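Local coordinates for protein putative transcriptional regulator (Streptomyces coelicolor A3, PDB 2RA5) that probably acts as a DNA-binding transcription regulator of the GntR family, with a UTRA domain of the kind that binds small effector molecules, at residues Leu69-Arg74 and Phe241-Arg246; Gly144-Tyr149 and Thr231-Arg236; Arg192-Gly197 and Ala208-Met213. One frame throughout, in Å; residues are numbered along the deposited sequence.

Contact 1 of 3, residues Leu69-Arg74 and Phe241-Arg246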
ATOM      1  N   LEU A  69     -11.261  -6.488  11.082  1.00 87.44           N
ATOM      2  CA  LEU A  69     -11.176  -5.686   9.860  1.00 72.05           C
ATOM      3  C   LEU A  69     -11.225  -6.499   8.547  1.00 63.54           C
ATOM      4  O   LEU A  69     -10.270  -7.165   8.157  1.00 66.21           O
ATOM      5  CB  LEU A  69      -9.938  -4.784   9.910  1.00 71.16           C
ATOM      6  CG  LEU A  69      -9.964  -3.650  10.940  1.00 95.05           C
ATOM      7  CD1 LEU A  69      -8.570  -3.254  11.420  1.00 97.10           C
ATOM      8  CD2 LEU A  69     -10.700  -2.454  10.364  1.00 91.73           C
ATOM      9  N   LEU A  70     -12.357  -6.426   7.866  1.00 63.57           N
ATOM     10  CA  LEU A  70     -12.471  -7.006   6.545  1.00 67.16           C
ATOM     11  C   LEU A  70     -11.956  -6.043   5.449  1.00 67.89           C
ATOM     12  O   LEU A  70     -11.965  -4.819   5.602  1.00 63.18           O
ATOM     13  CB  LEU A  70     -13.915  -7.434   6.280  1.00 58.21           C
ATOM     14  CG  LEU A  70     -14.333  -8.825   6.781  1.00 89.17           C
ATOM     15  CD1 LEU A  70     -15.769  -9.135   6.409  1.00 93.24           C
ATOM     16  CD2 LEU A  70     -13.419  -9.941   6.248  1.00 99.06           C
ATOM     17  N   VAL A  71     -11.505  -6.616   4.342  1.00 66.26           N
ATOM     18  CA  VAL A  71     -10.920  -5.847   3.256  1.00 56.88           C
ATOM     19  C   VAL A  71     -11.591  -6.174   1.913  1.00 70.45           C
ATOM     20  O   VAL A  71     -12.025  -7.306   1.665  1.00 76.08           O
ATOM     21  CB  VAL A  71      -9.360  -6.049   3.221  1.00 83.30           C
ATOM     22  CG1 VAL A  71      -8.792  -6.231   1.801  1.00 73.95           C
ATOM     23  CG2 VAL A  71      -8.668  -4.901   3.946  1.00 88.34           C
ATOM     24  N   ARG A  72     -11.706  -5.158   1.069  1.00 68.65           N
ATOM     25  CA  ARG A  72     -12.178  -5.324  -0.295  1.00 72.25           C
ATOM     26  C   ARG A  72     -11.241  -4.524  -1.185  1.00 82.92           C
ATOM     27  O   ARG A  72     -10.954  -3.361  -0.901  1.00 74.17           O
ATOM     28  CB  ARG A  72     -13.601  -4.788  -0.439  1.00 67.71           C
ATOM     29  CG  ARG A  72     -14.629  -5.407   0.504  1.00 73.69           C
ATOM     30  CD  ARG A  72     -15.936  -4.614   0.440  1.00105.92           C
ATOM     31  NE  ARG A  72     -17.038  -5.300   1.092  1.00121.75           N
ATOM     32  CZ  ARG A  72     -18.275  -4.812   1.132  1.00101.27           C
ATOM     33  NH1 ARG A  72     -18.542  -3.635   0.546  1.00 64.73           N
ATOM     34  NH2 ARG A  72     -19.251  -5.492   1.742  1.00 83.09           N
ATOM     35  N   ARG A  73     -10.744  -5.134  -2.252  1.00 92.53           N
ATOM     36  CA  ARG A  73      -9.855  -4.410  -3.152  1.00 96.91           C
ATOM     37  C   ARG A  73     -10.679  -3.588  -4.135  1.00100.50           C
ATOM     38  O   ARG A  73     -11.646  -4.089  -4.704  1.00105.07           O
ATOM     39  CB  ARG A  73      -8.983  -5.383  -3.929  1.00115.06           C
ATOM     40  CG  ARG A  73      -8.144  -6.298  -3.056  1.00135.96           C
ATOM     41  CD  ARG A  73      -7.325  -7.261  -3.936  1.00157.17           C
ATOM     42  NE  ARG A  73      -6.450  -8.107  -3.135  1.00157.77           N
ATOM     43  CZ  ARG A  73      -5.495  -8.882  -3.651  1.00155.80           C
ATOM     44  NH1 ARG A  73      -5.298  -8.917  -4.975  1.00151.24           N
ATOM     45  NH2 ARG A  73      -4.731  -9.629  -2.850  1.00132.03           N
ATOM     46  N   ARG A  74     -10.297  -2.327  -4.319  1.00107.25           N
ATOM     47  CA  ARG A  74     -10.898  -1.473  -5.346  1.00112.21           C
ATOM     48  C   ARG A  74     -10.032  -1.404  -6.601  1.00 98.99           C
ATOM     49  O   ARG A  74     -10.710  -2.420  -6.674  1.00112.41           O
ATOM     50  CB  ARG A  74     -11.263  -0.114  -4.780  1.00 86.21           C
ATOM     51  CG  ARG A  74     -12.601  -0.240  -4.150  1.00 82.69           C
ATOM     52  CD  ARG A  74     -12.971   0.960  -3.357  1.00 99.58           C
ATOM     53  NE  ARG A  74     -14.314   1.303  -3.781  1.00149.12           N
ATOM     54  CZ  ARG A  74     -15.165   2.047  -3.098  1.00116.16           C
ATOM     55  NH1 ARG A  74     -14.846   2.583  -1.915  1.00 94.77           N
ATOM     56  NH2 ARG A  74     -16.346   2.259  -3.634  1.00 81.19           N
ATOM     57  N   PHE A 241      -8.297   0.153  -1.712  1.00 51.55           N
ATOM     58  CA  PHE A 241      -9.136  -0.759  -0.969  1.00 51.72           C
ATOM     59  C   PHE A 241     -10.061  -0.083   0.042  1.00 60.83           C
ATOM     60  O   PHE A 241      -9.989   1.121   0.295  1.00 49.78           O
ATOM     61  CB  PHE A 241      -8.291  -1.842  -0.299  1.00 70.57           C
ATOM     62  CG  PHE A 241      -7.128  -1.304   0.464  1.00 57.20           C
ATOM     63  CD1 PHE A 241      -5.928  -1.037  -0.173  1.00 64.86           C
ATOM     64  CD2 PHE A 241      -7.239  -1.043   1.824  1.00 67.10           C
ATOM     65  CE1 PHE A 241      -4.845  -0.529   0.527  1.00 63.85           C
ATOM     66  CE2 PHE A 241      -6.152  -0.529   2.548  1.00 66.35           C
ATOM     67  CZ  PHE A 241      -4.955  -0.271   1.892  1.00 67.13           C
ATOM     68  N   GLN A 242     -10.955  -0.889   0.588  1.00 51.24           N
ATOM     69  CA  GLN A 242     -11.878  -0.445   1.594  1.00 54.43           C
ATOM     70  C   GLN A 242     -11.651  -1.323   2.809  1.00 51.07           C
ATOM     71  O   GLN A 242     -11.466  -2.525   2.681  1.00 46.36           O
ATOM     72  CB  GLN A 242     -13.306  -0.610   1.092  1.00 51.40           C
ATOM     73  CG  GLN A 242     -14.372  -0.207   2.102  1.00 59.69           C
ATOM     74  CD  GLN A 242     -15.786  -0.578   1.642  1.00 76.57           C
ATOM     75  OE1 GLN A 242     -16.771  -0.028   2.127  1.00 63.56           O
ATOM     76  NE2 GLN A 242     -15.886  -1.513   0.703  1.00 56.61           N
ATOM     77  N   LEU A 243     -11.637  -0.705   3.983  1.00 48.79           N
ATOM     78  CA  LEU A 243     -11.583  -1.418   5.255  1.00 47.00           C
ATOM     79  C   LEU A 243     -12.945  -1.354   5.930  1.00 45.94           C
ATOM     80  O   LEU A 243     -13.593  -0.315   5.921  1.00 52.42           O
ATOM     81  CB  LEU A 243     -10.544  -0.773   6.169  1.00 52.65           C
ATOM     82  CG  LEU A 243      -9.098  -1.246   6.062  1.00 70.12           C
ATOM     83  CD1 LEU A 243      -8.718  -1.578   4.630  1.00 74.28           C
ATOM     84  CD2 LEU A 243      -8.185  -0.184   6.650  1.00 48.66           C
ATOM     85  N   LEU A 244     -13.377  -2.457   6.521  1.00 57.97           N
ATOM     86  CA  LEU A 244     -14.700  -2.513   7.130  1.00 57.40           C
ATOM     87  C   LEU A 244     -14.630  -3.123   8.509  1.00 55.48           C
ATOM     88  O   LEU A 244     -14.116  -4.221   8.664  1.00 56.78           O
ATOM     89  CB  LEU A 244     -15.635  -3.397   6.295  1.00 57.82           C
ATOM     90  CG  LEU A 244     -15.841  -3.055   4.826  1.00 69.42           C
ATOM     91  CD1 LEU A 244     -16.523  -4.207   4.102  1.00 72.07           C
ATOM     92  CD2 LEU A 244     -16.647  -1.777   4.703  1.00 67.92           C
ATOM     93  N   VAL A 245     -15.174  -2.443   9.507  1.00 65.60           N
ATOM     94  CA  VAL A 245     -15.388  -3.099  10.791  1.00 64.92           C
ATOM     95  C   VAL A 245     -16.581  -4.056  10.665  1.00 72.08           C
ATOM     96  O   VAL A 245     -17.700  -3.628  10.390  1.00 82.87           O
ATOM     97  CB  VAL A 245     -15.561  -2.076  11.950  1.00 64.56           C
ATOM     98  CG1 VAL A 245     -16.273  -2.712  13.137  1.00 74.12           C
ATOM     99  CG2 VAL A 245     -14.198  -1.521  12.376  1.00 58.60           C
ATOM    100  N   ARG A 246     -16.336  -5.353  10.833  1.00 81.80           N
ATOM    101  CA  ARG A 246     -17.391  -6.337  10.618  1.00 96.89           C
ATOM    102  C   ARG A 246     -17.730  -7.080  11.895  1.00113.18           C
ATOM    103  O   ARG A 246     -16.935  -7.881  12.381  1.00125.49           O
ATOM    104  CB  ARG A 246     -16.990  -7.347   9.545  1.00 95.78           C
ATOM    105  CG  ARG A 246     -18.159  -7.914   8.755  1.00103.69           C
ATOM    106  CD  ARG A 246     -18.177  -7.344   7.346  1.00 99.39           C
ATOM    107  NE  ARG A 246     -19.124  -6.251   7.145  1.00112.15           N
ATOM    108  CZ  ARG A 246     -20.099  -6.286   6.242  1.00129.47           C
ATOM    109  NH1 ARG A 246     -20.923  -5.255   6.093  1.00 87.75           N
ATOM    110  NH2 ARG A 246     -20.244  -7.361   5.477  1.00142.26           N
TER
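Leu70 and Leu244 form a hydrogen-bonded antiparallel pair, and each backbone N-H is taken up by the other's carbonyl. Leu70 N donates to Leu244 O at 2.9 Å. Leu244 N returns a bond to Leu70 O, also at 2.9 Å. Two residues on, Arg72 N donates to Gln242 O at 3.1 Å, and Arg72 O receives Gln242 N. CA-H groups add to three of these acceptors: Leu69 CA approaches Leu244 O, Leu243 CA approaches Leu70 O, and Val71 CA approaches Gln242 O.

The Arg72 guanidinium gets no acceptor from 241-246. The Arg72 chain runs extended from CG to NE, with chi3 at 168°, which carries NE to 3.2 Å from Leu244 CD1. That methyl lies over one face of the guanidinium, offset toward the rim. Gln242 runs alongside Arg72, its amide plane 75° from the guanidinium plane. Arg72 NH1 and Gln242 NE2 are both donors and form no bond. On the other face of the ladder, Val71 CG2 meets Leu243 CD1 at 3.4 Å.

Leu70 CD1 lies 3.8 Å from Arg246 CB, though its modelled approach to the rest of that chain is doubtful. An alanine at Leu70 would probably open a gap against Leu70 of the second subunit.

Both strands also pair with a strand of that second subunit. This two-stranded ladder is therefore part of an intersubunit antiparallel beta sheet.

Contact 2 of 3, residues Gly144-Tyr149 and Thr231-Arg236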
ATOM      1  N   GLY A 144      -2.136  -0.916 -23.773  1.00 96.57           N
ATOM      2  CA  GLY A 144      -0.857  -1.057 -24.441  1.00 88.73           C
ATOM      3  C   GLY A 144       0.307  -0.356 -23.760  1.00 88.47           C
ATOM      4  O   GLY A 144       1.441  -0.441 -24.236  1.00 96.90           O
ATOM      5  N   GLU A 145       0.033   0.347 -22.663  1.00 86.83           N
ATOM      6  CA  GLU A 145       1.093   0.978 -21.880  1.00 90.67           C
ATOM      7  C   GLU A 145       1.469   0.113 -20.666  1.00 88.92           C
ATOM      8  O   GLU A 145       0.610  -0.527 -20.053  1.00 76.51           O
ATOM      9  CB  GLU A 145       0.667   2.376 -21.435  1.00 91.12           C
ATOM     10  CG  GLU A 145       1.825   3.283 -21.040  1.00 99.96           C
ATOM     11  CD  GLU A 145       1.363   4.673 -20.636  1.00118.63           C
ATOM     12  OE1 GLU A 145       0.175   4.999 -20.868  1.00112.85           O
ATOM     13  OE2 GLU A 145       2.187   5.442 -20.086  1.00102.04           O
ATOM     14  N   PRO A 146       2.766   0.076 -20.322  1.00 77.83           N
ATOM     15  CA  PRO A 146       3.248  -0.772 -19.227  1.00 79.83           C
ATOM     16  C   PRO A 146       2.834  -0.228 -17.867  1.00 81.98           C
ATOM     17  O   PRO A 146       3.031   0.949 -17.569  1.00 79.09           O
ATOM     18  CB  PRO A 146       4.775  -0.704 -19.373  1.00 88.15           C
ATOM     19  CG  PRO A 146       5.024  -0.174 -20.737  1.00 94.32           C
ATOM     20  CD  PRO A 146       3.874   0.743 -21.017  1.00 91.34           C
HETATM   21  N   MSE A 147       2.266  -1.099 -17.044  1.00 62.22           N
HETATM   22  CA  MSE A 147       1.715  -0.700 -15.755  1.00 66.66           C
HETATM   23  C   MSE A 147       2.545  -1.206 -14.573  1.00 69.04           C
HETATM   24  O   MSE A 147       2.796  -0.483 -13.599  1.00 57.61           O
HETATM   25  CB  MSE A 147       0.295  -1.238 -15.635  1.00 56.96           C
HETATM   26  CG  MSE A 147      -0.335  -0.937 -14.305  1.00 69.53           C
HETATM   27 SE   MSE A 147      -2.058  -1.795 -14.217  0.65 84.80          SE
HETATM   28  CE  MSE A 147      -1.528  -3.463 -13.330  1.00127.09           C
ATOM     29  N   ALA A 148       2.981  -2.455 -14.686  1.00 65.58           N
ATOM     30  CA  ALA A 148       3.659  -3.129 -13.595  1.00 68.78           C
ATOM     31  C   ALA A 148       4.614  -4.195 -14.108  1.00 61.64           C
ATOM     32  O   ALA A 148       4.386  -4.796 -15.165  1.00 55.70           O
ATOM     33  CB  ALA A 148       2.642  -3.746 -12.661  1.00 47.58           C
ATOM     34  N   TYR A 149       5.684  -4.409 -13.345  1.00 57.08           N
ATOM     35  CA  TYR A 149       6.635  -5.499 -13.581  1.00 66.48           C
ATOM     36  C   TYR A 149       6.585  -6.551 -12.454  1.00 47.83           C
ATOM     37  O   TYR A 149       6.918  -6.259 -11.307  1.00 42.10           O
ATOM     38  CB  TYR A 149       8.058  -4.959 -13.741  1.00 58.51           C
ATOM     39  CG  TYR A 149       8.922  -5.938 -14.466  1.00 73.90           C
ATOM     40  CD1 TYR A 149       8.636  -6.285 -15.775  1.00 87.51           C
ATOM     41  CD2 TYR A 149       9.998  -6.551 -13.840  1.00 78.86           C
ATOM     42  CE1 TYR A 149       9.404  -7.196 -16.453  1.00 95.47           C
ATOM     43  CE2 TYR A 149      10.777  -7.472 -14.512  1.00 80.50           C
ATOM     44  CZ  TYR A 149      10.473  -7.789 -15.823  1.00 89.83           C
ATOM     45  OH  TYR A 149      11.220  -8.698 -16.533  1.00 85.35           O
ATOM     46  N   THR A 231       6.983  -4.203  -9.070  1.00 61.91           N
ATOM     47  CA  THR A 231       7.107  -2.754  -9.260  1.00 59.27           C
ATOM     48  C   THR A 231       5.928  -2.212 -10.068  1.00 51.74           C
ATOM     49  O   THR A 231       5.425  -2.864 -10.994  1.00 47.78           O
ATOM     50  CB  THR A 231       8.383  -2.395 -10.021  1.00 55.41           C
ATOM     51  OG1 THR A 231       8.597  -3.369 -11.054  1.00 69.43           O
ATOM     52  CG2 THR A 231       9.573  -2.375  -9.089  1.00 59.42           C
ATOM     53  N   TYR A 232       5.491  -1.011  -9.717  1.00 49.03           N
ATOM     54  CA  TYR A 232       4.368  -0.383 -10.402  1.00 60.72           C
ATOM     55  C   TYR A 232       4.678   1.063 -10.735  1.00 55.98           C
ATOM     56  O   TYR A 232       5.188   1.801  -9.879  1.00 50.38           O
ATOM     57  CB  TYR A 232       3.130  -0.402  -9.515  1.00 55.21           C
ATOM     58  CG  TYR A 232       2.801  -1.746  -8.931  1.00 50.17           C
ATOM     59  CD1 TYR A 232       3.400  -2.177  -7.756  1.00 51.57           C
ATOM     60  CD2 TYR A 232       1.877  -2.585  -9.548  1.00 51.06           C
ATOM     61  CE1 TYR A 232       3.095  -3.414  -7.217  1.00 49.53           C
ATOM     62  CE2 TYR A 232       1.568  -3.817  -9.018  1.00 54.74           C
ATOM     63  CZ  TYR A 232       2.176  -4.235  -7.852  1.00 54.45           C
ATOM     64  OH  TYR A 232       1.860  -5.474  -7.321  1.00 55.01           O
ATOM     65  N   ARG A 233       4.352   1.466 -11.964  1.00 53.33           N
ATOM     66  CA  ARG A 233       4.417   2.879 -12.369  1.00 69.89           C
ATOM     67  C   ARG A 233       3.353   3.685 -11.627  1.00 55.32           C
ATOM     68  O   ARG A 233       2.156   3.497 -11.882  1.00 54.23           O
ATOM     69  CB  ARG A 233       4.181   3.014 -13.874  1.00 66.42           C
ATOM     70  CG  ARG A 233       5.107   2.173 -14.736  1.00 83.23           C
ATOM     71  CD  ARG A 233       4.900   2.498 -16.198  1.00 87.80           C
ATOM     72  NE  ARG A 233       5.190   3.898 -16.483  1.00 97.54           N
ATOM     73  CZ  ARG A 233       4.722   4.558 -17.535  1.00 87.24           C
ATOM     74  NH1 ARG A 233       5.047   5.831 -17.710  1.00 78.16           N
ATOM     75  NH2 ARG A 233       3.932   3.947 -18.410  1.00 80.81           N
ATOM     76  N   PRO A 234       3.777   4.558 -10.686  1.00 43.21           N
ATOM     77  CA  PRO A 234       2.840   5.279  -9.804  1.00 59.83           C
ATOM     78  C   PRO A 234       1.827   6.158 -10.546  1.00 62.71           C
ATOM     79  O   PRO A 234       0.748   6.413 -10.018  1.00 75.48           O
ATOM     80  CB  PRO A 234       3.765   6.130  -8.906  1.00 55.26           C
ATOM     81  CG  PRO A 234       5.101   6.122  -9.611  1.00 72.85           C
ATOM     82  CD  PRO A 234       5.173   4.777 -10.271  1.00 52.47           C
ATOM     83  N   SER A 235       2.166   6.595 -11.753  1.00 65.09           N
ATOM     84  CA  SER A 235       1.255   7.387 -12.574  1.00 73.23           C
ATOM     85  C   SER A 235       0.209   6.491 -13.223  1.00 71.07           C
ATOM     86  O   SER A 235      -0.732   6.977 -13.844  1.00 79.10           O
ATOM     87  CB  SER A 235       2.030   8.118 -13.676  1.00 59.65           C
ATOM     88  OG  SER A 235       2.473   7.199 -14.669  1.00 80.82           O
ATOM     89  N   ARG A 236       0.366   5.182 -13.088  1.00 63.47           N
ATOM     90  CA  ARG A 236      -0.478   4.254 -13.834  1.00 68.37           C
ATOM     91  C   ARG A 236      -1.251   3.296 -12.923  1.00 55.72           C
ATOM     92  O   ARG A 236      -2.172   2.592 -13.352  1.00 50.75           O
ATOM     93  CB  ARG A 236       0.390   3.484 -14.834  1.00 76.19           C
ATOM     94  CG  ARG A 236       0.422   4.077 -16.236  1.00 77.61           C
ATOM     95  CD  ARG A 236      -0.534   3.292 -17.123  1.00 98.59           C
ATOM     96  NE  ARG A 236      -1.159   4.109 -18.160  1.00131.30           N
ATOM     97  CZ  ARG A 236      -2.228   4.877 -17.963  1.00133.84           C
ATOM     98  NH1 ARG A 236      -2.786   4.942 -16.761  1.00130.39           N
ATOM     99  NH2 ARG A 236      -2.738   5.581 -18.966  1.00109.67           N
TER
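The Arg233 guanidinium meets Glu145 at its edge: Glu145 CG lies in its plane, and Glu145 OE2 accepts from Arg233 NH2 at 2.8 Å. That oxygen is met on its anti side, 33° out of the carboxylate plane. Pro146 O sits at the same guanidinium edge, but its modelled place is less sure. The Arg236 guanidinium also uses its edge. Its NE donates to Glu145 OE1 at 3.1 Å, coming from above the carboxylate plane. One carboxylate thus joins two arginines, one on each oxygen. Glu145 is extended beyond CG, with chi2 at 179° carrying CD away from the backbone. Arg233 NH1 has a second acid, Glu204, which probably helps to hold the guanidinium in place.

The Tyr232 ring stacks on Tyr237 and meets Phe239 edge-to-face. Its CD2 touches Ala148 CB at 3.4 Å. The Tyr149 hydroxyl is hydrogen-bonded to Glu137.

These residues join two neighbouring central strands, 145-154 and 224-232, of the six-stranded antiparallel sheet of the UTRA domain. Met147 and Ala148 both face Arg140 on the next strand, a classic beta bulge. Tyr149 and Thr231 make a hydrogen-bonded pair: Tyr149 N donates to Thr231 O at 2.8 Å and Thr231 N to Tyr149 O at 3.0 Å. Thr231 OG1 adds a weak bond to Tyr149 O. Beyond the strand end, Arg233 N still donates to Met147 O at 3.0 Å.

Contact 3 of 3, residues Arg192-Gly197 and Ala208-Met213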
ATOM      1  N   ARG A 192      10.377   3.098  -4.181  1.00 65.06           N
ATOM      2  CA  ARG A 192      11.811   3.129  -4.496  1.00 76.64           C
ATOM      3  C   ARG A 192      12.094   4.013  -5.706  1.00 63.98           C
ATOM      4  O   ARG A 192      11.226   4.203  -6.569  1.00 58.80           O
ATOM      5  CB  ARG A 192      12.325   1.718  -4.827  1.00 56.55           C
ATOM      6  CG  ARG A 192      12.991   0.986  -3.694  1.00 65.07           C
ATOM      7  CD  ARG A 192      13.991  -0.024  -4.244  1.00 80.28           C
ATOM      8  NE  ARG A 192      13.350  -1.182  -4.869  1.00 59.97           N
ATOM      9  CZ  ARG A 192      13.240  -1.373  -6.184  1.00 91.40           C
ATOM     10  NH1 ARG A 192      12.636  -2.465  -6.648  1.00 66.61           N
ATOM     11  NH2 ARG A 192      13.729  -0.479  -7.039  1.00 74.79           N
ATOM     12  N   ALA A 193      13.318   4.528  -5.782  1.00 81.15           N
ATOM     13  CA  ALA A 193      13.822   5.043  -7.050  1.00 87.03           C
ATOM     14  C   ALA A 193      14.205   3.847  -7.918  1.00 72.68           C
ATOM     15  O   ALA A 193      14.900   2.941  -7.466  1.00 69.73           O
ATOM     16  CB  ALA A 193      15.014   5.948  -6.840  1.00 72.67           C
ATOM     17  N   ALA A 194      13.728   3.849  -9.158  1.00 84.65           N
ATOM     18  CA  ALA A 194      13.963   2.751 -10.085  1.00 87.39           C
ATOM     19  C   ALA A 194      15.383   2.769 -10.610  1.00 91.81           C
ATOM     20  O   ALA A 194      15.893   3.819 -10.995  1.00 98.60           O
ATOM     21  CB  ALA A 194      12.993   2.834 -11.246  1.00 81.19           C
ATOM     22  N   THR A 195      16.020   1.605 -10.642  1.00 96.14           N
ATOM     23  CA  THR A 195      17.316   1.503 -11.295  1.00107.60           C
ATOM     24  C   THR A 195      17.114   1.279 -12.794  1.00104.56           C
ATOM     25  O   THR A 195      16.010   0.960 -13.234  1.00 98.95           O
ATOM     26  CB  THR A 195      18.208   0.414 -10.660  1.00105.17           C
ATOM     27  OG1 THR A 195      19.122  -0.097 -11.640  1.00119.29           O
ATOM     28  CG2 THR A 195      17.358  -0.719 -10.096  1.00 88.35           C
ATOM     29  N   SER A 196      18.181   1.470 -13.568  1.00108.56           N
ATOM     30  CA  SER A 196      18.113   1.428 -15.029  1.00101.43           C
ATOM     31  C   SER A 196      17.282   0.271 -15.561  1.00 96.28           C
ATOM     32  O   SER A 196      16.516   0.437 -16.514  1.00 83.57           O
ATOM     33  CB  SER A 196      19.521   1.372 -15.636  1.00 95.62           C
ATOM     34  OG  SER A 196      20.122   2.654 -15.655  1.00 99.88           O
ATOM     35  N   GLY A 197      17.442  -0.899 -14.948  1.00 93.89           N
ATOM     36  CA  GLY A 197      16.766  -2.099 -15.406  1.00 91.73           C
ATOM     37  C   GLY A 197      15.260  -1.956 -15.429  1.00 93.50           C
ATOM     38  O   GLY A 197      14.645  -2.012 -16.493  1.00 89.31           O
ATOM     39  N   ALA A 208      13.285   7.499 -11.307  1.00 87.13           N
ATOM     40  CA  ALA A 208      11.886   7.885 -11.184  1.00 83.04           C
ATOM     41  C   ALA A 208      11.196   6.972 -10.183  1.00 86.00           C
ATOM     42  O   ALA A 208      11.357   5.752 -10.236  1.00 78.11           O
ATOM     43  CB  ALA A 208      11.187   7.831 -12.540  1.00 82.98           C
ATOM     44  N   PRO A 209      10.427   7.566  -9.262  1.00 78.66           N
ATOM     45  CA  PRO A 209       9.749   6.853  -8.180  1.00 72.67           C
ATOM     46  C   PRO A 209       8.915   5.682  -8.701  1.00 78.80           C
ATOM     47  O   PRO A 209       8.152   5.839  -9.659  1.00 62.12           O
ATOM     48  CB  PRO A 209       8.831   7.930  -7.594  1.00 80.09           C
ATOM     49  CG  PRO A 209       8.653   8.901  -8.723  1.00 79.53           C
ATOM     50  CD  PRO A 209      10.027   8.979  -9.283  1.00 83.95           C
ATOM     51  N   LEU A 210       9.064   4.516  -8.079  1.00 79.50           N
ATOM     52  CA  LEU A 210       8.213   3.378  -8.404  1.00 69.82           C
ATOM     53  C   LEU A 210       7.479   2.899  -7.166  1.00 55.72           C
ATOM     54  O   LEU A 210       7.981   3.023  -6.040  1.00 61.78           O
ATOM     55  CB  LEU A 210       9.028   2.224  -8.985  1.00 68.93           C
ATOM     56  CG  LEU A 210       9.628   2.298 -10.391  1.00 82.74           C
ATOM     57  CD1 LEU A 210      10.081   0.903 -10.797  1.00100.71           C
ATOM     58  CD2 LEU A 210       8.664   2.853 -11.424  1.00 78.81           C
ATOM     59  N   LEU A 211       6.292   2.345  -7.375  1.00 55.56           N
ATOM     60  CA  LEU A 211       5.557   1.731  -6.284  1.00 60.81           C
ATOM     61  C   LEU A 211       6.050   0.296  -6.198  1.00 54.66           C
ATOM     62  O   LEU A 211       6.146  -0.399  -7.206  1.00 52.90           O
ATOM     63  CB  LEU A 211       4.053   1.787  -6.557  1.00 57.98           C
ATOM     64  CG  LEU A 211       3.032   1.506  -5.440  1.00 55.49           C
ATOM     65  CD1 LEU A 211       3.307   2.328  -4.184  1.00 54.76           C
ATOM     66  CD2 LEU A 211       1.631   1.782  -5.958  1.00 51.96           C
ATOM     67  N   THR A 212       6.404  -0.144  -5.004  1.00 49.38           N
ATOM     68  CA  THR A 212       6.866  -1.511  -4.866  1.00 68.94           C
ATOM     69  C   THR A 212       5.987  -2.316  -3.929  1.00 58.78           C
ATOM     70  O   THR A 212       5.403  -1.790  -2.980  1.00 51.54           O
ATOM     71  CB  THR A 212       8.312  -1.589  -4.347  1.00 54.60           C
ATOM     72  OG1 THR A 212       8.342  -1.181  -2.975  1.00 55.13           O
ATOM     73  CG2 THR A 212       9.257  -0.725  -5.190  1.00 55.62           C
HETATM   74  N   MSE A 213       5.907  -3.607  -4.196  1.00 53.93           N
HETATM   75  CA  MSE A 213       5.309  -4.493  -3.228  1.00 52.49           C
HETATM   76  C   MSE A 213       5.931  -5.902  -3.208  1.00 56.91           C
HETATM   77  O   MSE A 213       6.376  -6.447  -4.228  1.00 45.84           O
HETATM   78  CB  MSE A 213       3.802  -4.500  -3.417  1.00 51.83           C
HETATM   79  CG  MSE A 213       3.255  -5.634  -4.208  1.00 73.39           C
HETATM   80 SE   MSE A 213       2.207  -6.777  -3.046  0.85 90.73          SE
HETATM   81  CE  MSE A 213       1.204  -7.729  -4.425  1.00 64.37           C
TER
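Arg192 CB touches Thr212 CG2 at 3.9 Å, and the arginine then folds back over the same methyl. The bend at chi3, -72°, places NE, which comes 4.1 Å from Thr212 CG2. CZ and NH1 of Arg192 stay close to that carbon as well. The methyl lies over one face of the guanidinium, offset toward the rim. At the tip, Arg192 NH2 forms a salt bridge with Glu198 of helix 196-202.

The backbone of Arg192 makes a hydrogen-bonded antiparallel pair with Leu210. Leu210 N donates to Arg192 O at 2.7 Å. Arg192 N donates to Leu210 O at 3.0 Å. Strands 184-193 and 209-218 are neighbours at one side of the UTRA sheet, and helix 196-202 lies in the connection between them. Thr195 takes the N-cap position of that helix.

Where strand 184-193 ends, Ala194 N still donates to Ala208 O at 3.2 Å, from above the carbonyl plane. Ala194 CB meets Leu210 CG at 3.5 Å. The Leu210 side chain also packs on Leu202 of the helix and on Thr231. On the other face, Ala193 and Pro209 touch Pro209 of the second subunit.

Contacts 2 and 3 lie in one sheet, their centres 11 Å apart. Strands 224-232 and 209-218 are neighbours there. Tyr232 N probably hydrogen-bonds Leu211 O at 2.7 Å, and Thr231 CG2 packs on Leu210 CD1 at 3.7 Å. Contact 1 does not touch the other two: its nearest atoms are about 8 Å from contact 2 and about 6 Å from contact 3. All three reach the second subunit. A bound meso-tartaric acid lies about 5 Å from the Arg73 side chain, and one lies about 5 Å from that of Tyr232. The ligand pocket includes Arg140, which also makes backbone hydrogen bonds to Met147 and Ala148 of contact 2. The Thr212 side chain of contact 3 is about 13 Å from a bound ligand.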